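DTDP-4-dehydrorhamnose reductase (Bacillus anthracis, PDB 3SC6) catalyses the NADPH-dependent reduction of dTDP-4-dehydrorhamnose to dTDP-L-rhamnose, the last step in making this activated sugar. Local coordinates at residues Asn163-Met168 and Lys225-Tyr230; Ser219-Ala224 and Val235-Val240. All coordinates share one frame; numbering follows the deposited sequence.

Contact 1: Asn163-Met168 and Lys225-Tyr230; sequences NFVKTM and KKIFSY
The Phe228 ring meets Met168 at its edge: the backbone oxygen Met168 O lies close to the ring plane, 3.4 Å from Phe228 CE1. CB of the same methionine approaches this corner of the ring as well, at 3.7 Å from CE1. Beyond CB the methionine chain bends at chi2 and chi3, and Met168 SD sits 5.5 Å from the Phe228 centroid, 58° off the ring normal, in an oblique Met-aromatic contact. The second ring in the contact, Phe164, receives Ile227 CD1 obliquely, with CD2 and CE2 both 3.9 Å from that methyl.

Ile227 gives the largest surface to the contact. Its CG1 is anti to the carbonyl carbon (chi1 -67°), and the extended branch ends in CD1, which packs against Phe164, Val165 and Met168. Val165 CG2 comes nearest, at 3.8 Å, while Val165 CG1 faces the shorter branch, CG2, of the isoleucine. The Met168 and Ile227 side chains run at about a right angle. No hydrogen bond links the segments; apolar packing dominates. Asn163 N-caps its own helix, its OD1 accepting from Lys166 N at 2.7 Å. Strand 177-181 adds Ile178 and Val180 around Met168, and helix 273-283 brings Leu277 onto Ile227 and Phe280 onto Val165.

The result exemplifies helix-helix packing through an apolar core, in which the axes of the segments 164-168 and 225-230 approach to 10.2 Å and cross at -64°, in the C-terminal lobe that RmlD-type reductases set beside their Rossmann fold.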
ATOM      1  N   ASN A 163     -12.215   0.595  -5.718  1.00 67.59           N
ATOM      2  CA  ASN A 163     -11.171  -0.398  -5.905  1.00 66.49           C
ATOM      3  C   ASN A 163     -11.620  -1.401  -6.961  1.00 66.83           C
ATOM      4  O   ASN A 163     -12.766  -1.363  -7.415  1.00 67.60           O
ATOM      5  CB  ASN A 163     -10.806  -1.070  -4.575  1.00 65.93           C
ATOM      6  CG  ASN A 163     -11.972  -1.801  -3.943  1.00 67.64           C
ATOM      7  OD1 ASN A 163     -12.951  -2.127  -4.607  1.00 71.55           O
ATOM      8  ND2 ASN A 163     -11.849  -2.102  -2.660  1.00 68.38           N
ATOM      9  N   PHE A 164     -10.722  -2.293  -7.355  1.00 66.28           N
ATOM     10  CA  PHE A 164     -11.038  -3.290  -8.371  1.00 66.58           C
ATOM     11  C   PHE A 164     -12.145  -4.256  -7.950  1.00 67.08           C
ATOM     12  O   PHE A 164     -12.913  -4.702  -8.786  1.00 68.57           O
ATOM     13  CB  PHE A 164      -9.776  -4.061  -8.760  1.00 66.26           C
ATOM     14  CG  PHE A 164      -9.986  -5.072  -9.856  1.00 67.48           C
ATOM     15  CD1 PHE A 164      -9.844  -4.705 -11.186  1.00 67.91           C
ATOM     16  CD2 PHE A 164     -10.301  -6.390  -9.560  1.00 67.30           C
ATOM     17  CE1 PHE A 164     -10.026  -5.630 -12.196  1.00 68.33           C
ATOM     18  CE2 PHE A 164     -10.483  -7.321 -10.568  1.00 67.43           C
ATOM     19  CZ  PHE A 164     -10.344  -6.941 -11.885  1.00 68.34           C
ATOM     20  N   VAL A 165     -12.242  -4.580  -6.667  1.00 66.84           N
ATOM     21  CA  VAL A 165     -13.286  -5.504  -6.230  1.00 67.75           C
ATOM     22  C   VAL A 165     -14.678  -4.866  -6.317  1.00 68.99           C
ATOM     23  O   VAL A 165     -15.620  -5.503  -6.789  1.00 69.58           O
ATOM     24  CB  VAL A 165     -13.032  -6.039  -4.819  1.00 67.47           C
ATOM     25  CG1 VAL A 165     -14.171  -6.945  -4.388  1.00 68.19           C
ATOM     26  CG2 VAL A 165     -11.715  -6.790  -4.779  1.00 67.02           C
ATOM     27  N   LYS A 166     -14.808  -3.617  -5.866  1.00 69.15           N
ATOM     28  CA  LYS A 166     -16.100  -2.922  -5.919  1.00 70.43           C
ATOM     29  C   LYS A 166     -16.533  -2.670  -7.366  1.00 70.75           C
ATOM     30  O   LYS A 166     -17.720  -2.695  -7.669  1.00 71.66           O
ATOM     31  CB  LYS A 166     -16.056  -1.582  -5.177  1.00 70.66           C
ATOM     32  CG  LYS A 166     -15.799  -1.644  -3.675  1.00 70.98           C
ATOM     33  CD  LYS A 166     -15.764  -0.220  -3.102  1.00 71.89           C
ATOM     34  CE  LYS A 166     -15.505  -0.186  -1.608  1.00 71.10           C
ATOM     35  NZ  LYS A 166     -16.557  -0.892  -0.845  1.00 74.64           N
ATOM     36  N   THR A 167     -15.567  -2.413  -8.247  1.00 70.24           N
ATOM     37  CA  THR A 167     -15.863  -2.156  -9.657  1.00 71.02           C
ATOM     38  C   THR A 167     -16.475  -3.378 -10.346  1.00 72.16           C
ATOM     39  O   THR A 167     -17.451  -3.246 -11.084  1.00 73.31           O
ATOM     40  CB  THR A 167     -14.609  -1.681 -10.432  1.00 70.39           C
ATOM     41  OG1 THR A 167     -14.138  -0.447  -9.875  1.00 69.63           O
ATOM     42  CG2 THR A 167     -14.930  -1.458 -11.897  1.00 70.29           C
ATOM     43  N   MET A 168     -15.914  -4.563 -10.106  1.00 72.02           N
ATOM     44  CA  MET A 168     -16.441  -5.784 -10.721  1.00 73.40           C
ATOM     45  C   MET A 168     -17.880  -6.062 -10.285  1.00 74.87           C
ATOM     46  O   MET A 168     -18.721  -6.413 -11.108  1.00 76.23           O
ATOM     47  CB  MET A 168     -15.567  -7.000 -10.390  1.00 73.06           C
ATOM     48  CG  MET A 168     -14.121  -6.959 -10.897  1.00 73.06           C
ATOM     49  SD  MET A 168     -13.890  -6.859 -12.694  1.00 76.33           S
ATOM     50  CE  MET A 168     -13.742  -5.097 -12.972  1.00 75.47           C
ATOM     51  N   LYS A 225     -12.549 -13.537 -11.895  1.00 71.87           N
ATOM     52  CA  LYS A 225     -13.397 -14.733 -11.825  1.00 73.65           C
ATOM     53  C   LYS A 225     -13.753 -15.106 -10.404  1.00 73.90           C
ATOM     54  O   LYS A 225     -14.924 -15.302 -10.078  1.00 74.95           O
ATOM     55  CB  LYS A 225     -12.730 -15.966 -12.449  1.00 74.72           C
ATOM     56  CG  LYS A 225     -12.474 -15.943 -13.938  1.00 75.80           C
ATOM     57  CD  LYS A 225     -11.838 -17.278 -14.347  1.00 77.60           C
ATOM     58  CE  LYS A 225     -11.593 -17.384 -15.836  1.00 78.40           C
ATOM     59  NZ  LYS A 225     -12.845 -17.309 -16.633  1.00 79.39           N
ATOM     60  N   LYS A 226     -12.737 -15.210  -9.558  1.00 73.65           N
ATOM     61  CA  LYS A 226     -12.963 -15.581  -8.175  1.00 74.43           C
ATOM     62  C   LYS A 226     -13.767 -14.542  -7.374  1.00 74.01           C
ATOM     63  O   LYS A 226     -14.359 -14.879  -6.349  1.00 74.82           O
ATOM     64  CB  LYS A 226     -11.655 -16.018  -7.507  1.00 74.34           C
ATOM     65  CG  LYS A 226     -11.825 -16.491  -6.074  1.00 74.93           C
ATOM     66  CD  LYS A 226     -10.573 -17.168  -5.538  1.00 75.37           C
ATOM     67  CE  LYS A 226     -10.259 -18.454  -6.328  1.00 76.34           C
ATOM     68  NZ  LYS A 226      -9.050 -19.161  -5.821  1.00 78.18           N
ATOM     69  N   ILE A 227     -13.801 -13.294  -7.836  1.00 73.12           N
ATOM     70  CA  ILE A 227     -14.578 -12.277  -7.135  1.00 72.72           C
ATOM     71  C   ILE A 227     -16.047 -12.623  -7.364  1.00 74.26           C
ATOM     72  O   ILE A 227     -16.863 -12.542  -6.445  1.00 74.40           O
ATOM     73  CB  ILE A 227     -14.290 -10.841  -7.620  1.00 71.61           C
ATOM     74  CG1 ILE A 227     -12.858 -10.441  -7.262  1.00 70.32           C
ATOM     75  CG2 ILE A 227     -15.227  -9.856  -6.944  1.00 70.62           C
ATOM     76  CD1 ILE A 227     -12.486  -9.038  -7.691  1.00 69.10           C
ATOM     77  N   PHE A 228     -16.370 -13.034  -8.591  1.00 75.49           N
ATOM     78  CA  PHE A 228     -17.740 -13.400  -8.932  1.00 77.55           C
ATOM     79  C   PHE A 228     -18.083 -14.750  -8.323  1.00 79.62           C
ATOM     80  O   PHE A 228     -19.249 -15.047  -8.086  1.00 80.77           O
ATOM     81  CB  PHE A 228     -17.966 -13.441 -10.446  1.00 77.99           C
ATOM     82  CG  PHE A 228     -17.669 -12.142 -11.137  1.00 76.63           C
ATOM     83  CD1 PHE A 228     -18.197 -10.959 -10.663  1.00 76.48           C
ATOM     84  CD2 PHE A 228     -16.921 -12.114 -12.298  1.00 77.22           C
ATOM     85  CE1 PHE A 228     -17.934  -9.761 -11.295  1.00 75.86           C
ATOM     86  CE2 PHE A 228     -16.665 -10.920 -12.945  1.00 76.78           C
ATOM     87  CZ  PHE A 228     -17.175  -9.741 -12.441  1.00 75.96           C
ATOM     88  N   SER A 229     -17.063 -15.570  -8.084  1.00 80.84           N
ATOM     89  CA  SER A 229     -17.269 -16.882  -7.493  1.00 83.26           C
ATOM     90  C   SER A 229     -17.852 -16.693  -6.094  1.00 84.43           C
ATOM     91  O   SER A 229     -18.869 -17.300  -5.758  1.00 85.96           O
ATOM     92  CB  SER A 229     -15.958 -17.664  -7.431  1.00 83.29           C
ATOM     93  OG  SER A 229     -16.156 -18.946  -6.862  1.00 85.30           O
ATOM     94  N   TYR A 230     -17.208 -15.852  -5.279  1.00 84.27           N
ATOM     95  CA  TYR A 230     -17.700 -15.593  -3.921  1.00 85.53           C
ATOM     96  C   TYR A 230     -18.943 -14.715  -3.948  1.00 86.08           C
ATOM     97  O   TYR A 230     -19.810 -14.836  -3.084  1.00 87.56           O
ATOM     98  CB  TYR A 230     -16.642 -14.960  -3.008  1.00 84.30           C
ATOM     99  CG  TYR A 230     -15.447 -15.838  -2.702  1.00 86.10           C
ATOM    100  CD1 TYR A 230     -15.528 -16.828  -1.729  1.00 89.56           C
ATOM    101  CD2 TYR A 230     -14.221 -15.625  -3.314  1.00 86.37           C
ATOM    102  CE1 TYR A 230     -14.442 -17.623  -1.424  1.00 90.48           C
ATOM    103  CE2 TYR A 230     -13.123 -16.413  -3.006  1.00 86.89           C
ATOM    104  CZ  TYR A 230     -13.240 -17.409  -2.063  1.00 88.76           C
ATOM    105  OH  TYR A 230     -12.151 -18.190  -1.756  1.00 88.92           O
TER

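Contact 2: Ser219-Ala224 and Val235-Val240; sequences SWFEFA and VNVLPV
Phe221, Val237 and Pro239 make most of this alpha/beta packing, in which the start of helix 220-231 lies against the strand that follows it in the chain. The axis of strand 236-240 runs almost exactly antiparallel to that of the helix segment 220-224, at 175°, with a closest approach of 9.0 Å. The strand also pairs in parallel with strand 177-181, through backbone hydrogen bonds such as those of Leu238 with Ile178 and Val180, so the helix rests on a small two-stranded sheet.

Phe221 reaches across the interface. Its CG is anti to the backbone N (chi1 178°). Of the ring atoms, CD1 and CE1 come closest to the strand. Val237 O lies at the ring edge, near its plane, 3.2 Å from Phe221 CE1. Val237 points its side chain to the helix and slides past Phe221 in the opposite direction; its CG1 touches Phe221 CD1 at 3.4 Å. The same methyl also reaches Ala224 CB, about one helical turn further on, at a looser 4.3 Å.

Ser219 caps the helix just before its first residue, its OG accepting from Glu222 N. Ala182, in a loop, touches both Phe221 and Pro239, whose side chains lie side by side and point the same way. Their CH-pi contact places Pro239 CB over one face of the Phe221 ring, 3.9 Å from the centroid and offset toward the rim.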
ATOM      1  N   SER A 219      -3.851 -12.823 -10.989  1.00 71.81           N
ATOM      2  CA  SER A 219      -3.970 -12.005 -12.201  1.00 71.23           C
ATOM      3  C   SER A 219      -5.339 -11.355 -12.144  1.00 69.59           C
ATOM      4  O   SER A 219      -6.279 -11.961 -11.630  1.00 69.53           O
ATOM      5  CB  SER A 219      -3.849 -12.851 -13.467  1.00 73.46           C
ATOM      6  OG  SER A 219      -4.892 -13.804 -13.548  1.00 75.47           O
ATOM      7  N   TRP A 220      -5.468 -10.140 -12.673  1.00 67.72           N
ATOM      8  CA  TRP A 220      -6.761  -9.453 -12.640  1.00 66.38           C
ATOM      9  C   TRP A 220      -7.859 -10.352 -13.169  1.00 67.94           C
ATOM     10  O   TRP A 220      -8.979 -10.343 -12.660  1.00 67.57           O
ATOM     11  CB  TRP A 220      -6.740  -8.136 -13.416  1.00 65.59           C
ATOM     12  CG  TRP A 220      -5.718  -7.171 -12.922  1.00 61.96           C
ATOM     13  CD1 TRP A 220      -4.534  -6.853 -13.517  1.00 59.45           C
ATOM     14  CD2 TRP A 220      -5.737  -6.478 -11.670  1.00 57.93           C
ATOM     15  NE1 TRP A 220      -3.845  -5.953 -12.746  1.00 58.95           N
ATOM     16  CE2 TRP A 220      -4.558  -5.712 -11.600  1.00 57.66           C
ATOM     17  CE3 TRP A 220      -6.650  -6.413 -10.612  1.00 56.11           C
ATOM     18  CZ2 TRP A 220      -4.263  -4.893 -10.512  1.00 55.73           C
ATOM     19  CZ3 TRP A 220      -6.359  -5.600  -9.533  1.00 55.83           C
ATOM     20  CH2 TRP A 220      -5.174  -4.849  -9.492  1.00 55.10           C
ATOM     21  N   PHE A 221      -7.520 -11.133 -14.189  1.00 69.79           N
ATOM     22  CA  PHE A 221      -8.446 -12.063 -14.820  1.00 71.50           C
ATOM     23  C   PHE A 221      -8.895 -13.161 -13.842  1.00 71.88           C
ATOM     24  O   PHE A 221     -10.093 -13.303 -13.585  1.00 71.98           O
ATOM     25  CB  PHE A 221      -7.784 -12.650 -16.068  1.00 73.22           C
ATOM     26  CG  PHE A 221      -8.621 -13.656 -16.795  1.00 75.39           C
ATOM     27  CD1 PHE A 221      -9.585 -13.248 -17.700  1.00 77.62           C
ATOM     28  CD2 PHE A 221      -8.396 -15.013 -16.624  1.00 77.53           C
ATOM     29  CE1 PHE A 221     -10.345 -14.174 -18.386  1.00 79.48           C
ATOM     30  CE2 PHE A 221      -9.147 -15.945 -17.313  1.00 79.95           C
ATOM     31  CZ  PHE A 221     -10.126 -15.524 -18.197  1.00 80.75           C
ATOM     32  N   GLU A 222      -7.946 -13.926 -13.301  1.00 72.05           N
ATOM     33  CA  GLU A 222      -8.273 -14.997 -12.347  1.00 72.92           C
ATOM     34  C   GLU A 222      -8.900 -14.409 -11.093  1.00 71.55           C
ATOM     35  O   GLU A 222      -9.777 -15.015 -10.471  1.00 71.58           O
ATOM     36  CB  GLU A 222      -7.026 -15.786 -11.954  1.00 73.58           C
ATOM     37  CG  GLU A 222      -6.355 -16.519 -13.093  1.00 77.14           C
ATOM     38  CD  GLU A 222      -5.097 -17.250 -12.654  1.00 80.33           C
ATOM     39  OE1 GLU A 222      -4.694 -17.110 -11.475  1.00 77.82           O
ATOM     40  OE2 GLU A 222      -4.501 -17.956 -13.498  1.00 85.09           O
ATOM     41  N   PHE A 223      -8.426 -13.228 -10.720  1.00 70.27           N
ATOM     42  CA  PHE A 223      -8.923 -12.530  -9.550  1.00 69.35           C
ATOM     43  C   PHE A 223     -10.366 -12.139  -9.827  1.00 69.45           C
ATOM     44  O   PHE A 223     -11.242 -12.344  -8.989  1.00 69.49           O
ATOM     45  CB  PHE A 223      -8.017 -11.325  -9.246  1.00 68.38           C
ATOM     46  CG  PHE A 223      -8.427 -10.524  -8.044  1.00 67.05           C
ATOM     47  CD1 PHE A 223      -8.248 -11.031  -6.773  1.00 67.39           C
ATOM     48  CD2 PHE A 223      -8.853  -9.220  -8.178  1.00 66.79           C
ATOM     49  CE1 PHE A 223      -8.589 -10.295  -5.665  1.00 66.69           C
ATOM     50  CE2 PHE A 223      -9.180  -8.473  -7.067  1.00 66.66           C
ATOM     51  CZ  PHE A 223      -9.047  -9.012  -5.812  1.00 66.43           C
ATOM     52  N   ALA A 224     -10.615 -11.619 -11.026  1.00 69.33           N
ATOM     53  CA  ALA A 224     -11.955 -11.215 -11.419  1.00 69.44           C
ATOM     54  C   ALA A 224     -12.909 -12.401 -11.293  1.00 70.55           C
ATOM     55  O   ALA A 224     -13.952 -12.288 -10.650  1.00 70.15           O
ATOM     56  CB  ALA A 224     -11.955 -10.678 -12.840  1.00 69.35           C
ATOM     57  N   VAL A 235     -21.386 -14.396 -14.502  1.00 90.90           N
ATOM     58  CA  VAL A 235     -20.885 -13.479 -15.518  1.00 89.97           C
ATOM     59  C   VAL A 235     -19.590 -14.028 -16.107  1.00 89.57           C
ATOM     60  O   VAL A 235     -18.788 -14.632 -15.399  1.00 89.03           O
ATOM     61  CB  VAL A 235     -20.607 -12.087 -14.923  1.00 88.60           C
ATOM     62  CG1 VAL A 235     -20.008 -11.168 -15.975  1.00 87.97           C
ATOM     63  CG2 VAL A 235     -21.885 -11.490 -14.341  1.00 89.51           C
ATOM     64  N   ASN A 236     -19.387 -13.818 -17.403  1.00 89.95           N
ATOM     65  CA  ASN A 236     -18.186 -14.297 -18.079  1.00 90.08           C
ATOM     66  C   ASN A 236     -17.080 -13.261 -18.057  1.00 88.28           C
ATOM     67  O   ASN A 236     -17.345 -12.062 -17.998  1.00 87.58           O
ATOM     68  CB  ASN A 236     -18.498 -14.647 -19.530  1.00 91.90           C
ATOM     69  CG  ASN A 236     -19.553 -15.719 -19.656  1.00 94.38           C
ATOM     70  OD1 ASN A 236     -20.018 -16.268 -18.656  1.00 95.98           O
ATOM     71  ND2 ASN A 236     -19.936 -16.028 -20.890  1.00 96.90           N
ATOM     72  N   VAL A 237     -15.840 -13.732 -18.112  1.00 87.74           N
ATOM     73  CA  VAL A 237     -14.682 -12.849 -18.106  1.00 86.34           C
ATOM     74  C   VAL A 237     -13.803 -13.180 -19.309  1.00 87.37           C
ATOM     75  O   VAL A 237     -13.384 -14.326 -19.482  1.00 88.11           O
ATOM     76  CB  VAL A 237     -13.871 -12.987 -16.808  1.00 85.03           C
ATOM     77  CG1 VAL A 237     -12.654 -12.080 -16.851  1.00 83.83           C
ATOM     78  CG2 VAL A 237     -14.741 -12.657 -15.605  1.00 83.38           C
ATOM     79  N   LEU A 238     -13.532 -12.176 -20.141  1.00 87.42           N
ATOM     80  CA  LEU A 238     -12.709 -12.362 -21.334  1.00 88.71           C
ATOM     81  C   LEU A 238     -11.282 -11.872 -21.098  1.00 87.97           C
ATOM     82  O   LEU A 238     -11.078 -10.716 -20.745  1.00 86.71           O
ATOM     83  CB  LEU A 238     -13.329 -11.609 -22.515  1.00 89.84           C
ATOM     84  CG  LEU A 238     -14.761 -12.011 -22.897  1.00 90.57           C
ATOM     85  CD1 LEU A 238     -15.285 -11.134 -24.023  1.00 90.54           C
ATOM     86  CD2 LEU A 238     -14.837 -13.482 -23.282  1.00 91.87           C
ATOM     87  N   PRO A 239     -10.286 -12.750 -21.309  1.00 89.00           N
ATOM     88  CA  PRO A 239      -8.891 -12.373 -21.106  1.00 88.79           C
ATOM     89  C   PRO A 239      -8.351 -11.480 -22.217  1.00 89.98           C
ATOM     90  O   PRO A 239      -8.402 -11.858 -23.385  1.00 91.67           O
ATOM     91  CB  PRO A 239      -8.166 -13.719 -21.121  1.00 90.00           C
ATOM     92  CG  PRO A 239      -8.990 -14.575 -21.996  1.00 91.48           C
ATOM     93  CD  PRO A 239     -10.413 -14.131 -21.810  1.00 90.73           C
ATOM     94  N   VAL A 240      -7.834 -10.310 -21.849  1.00 89.51           N
ATOM     95  CA  VAL A 240      -7.283  -9.369 -22.825  1.00 91.15           C
ATOM     96  C   VAL A 240      -5.845  -8.991 -22.474  1.00 91.56           C
ATOM     97  O   VAL A 240      -5.422  -9.118 -21.325  1.00 90.36           O
ATOM     98  CB  VAL A 240      -8.135  -8.086 -22.932  1.00 90.46           C
ATOM     99  CG1 VAL A 240      -9.531  -8.418 -23.431  1.00 90.80           C
ATOM    100  CG2 VAL A 240      -8.194  -7.367 -21.593  1.00 88.88           C
TER

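How the contacts relate
Helix 220-231 is the shared element: contact 2 uses its first turns and contact 1 its later ones, their centres about 9 Å apart. Phe223 of the same helix packs against contact 1, its CE2 3.4 Å from Phe164 CD2 and its CZ 3.6 Å from Val165 CG2. Trp220 CE3 reaches Phe164 CD1 at 3.7 Å, and the Trp220 ring stacks on Trp155. A second junction joins Phe228 CE2 to Val237 CG2, also at 3.7 Å. Contact 1 is the more buried of the two, and the Phe164 side chain lies about 9 Å from the bound NADP, too far for direct contact.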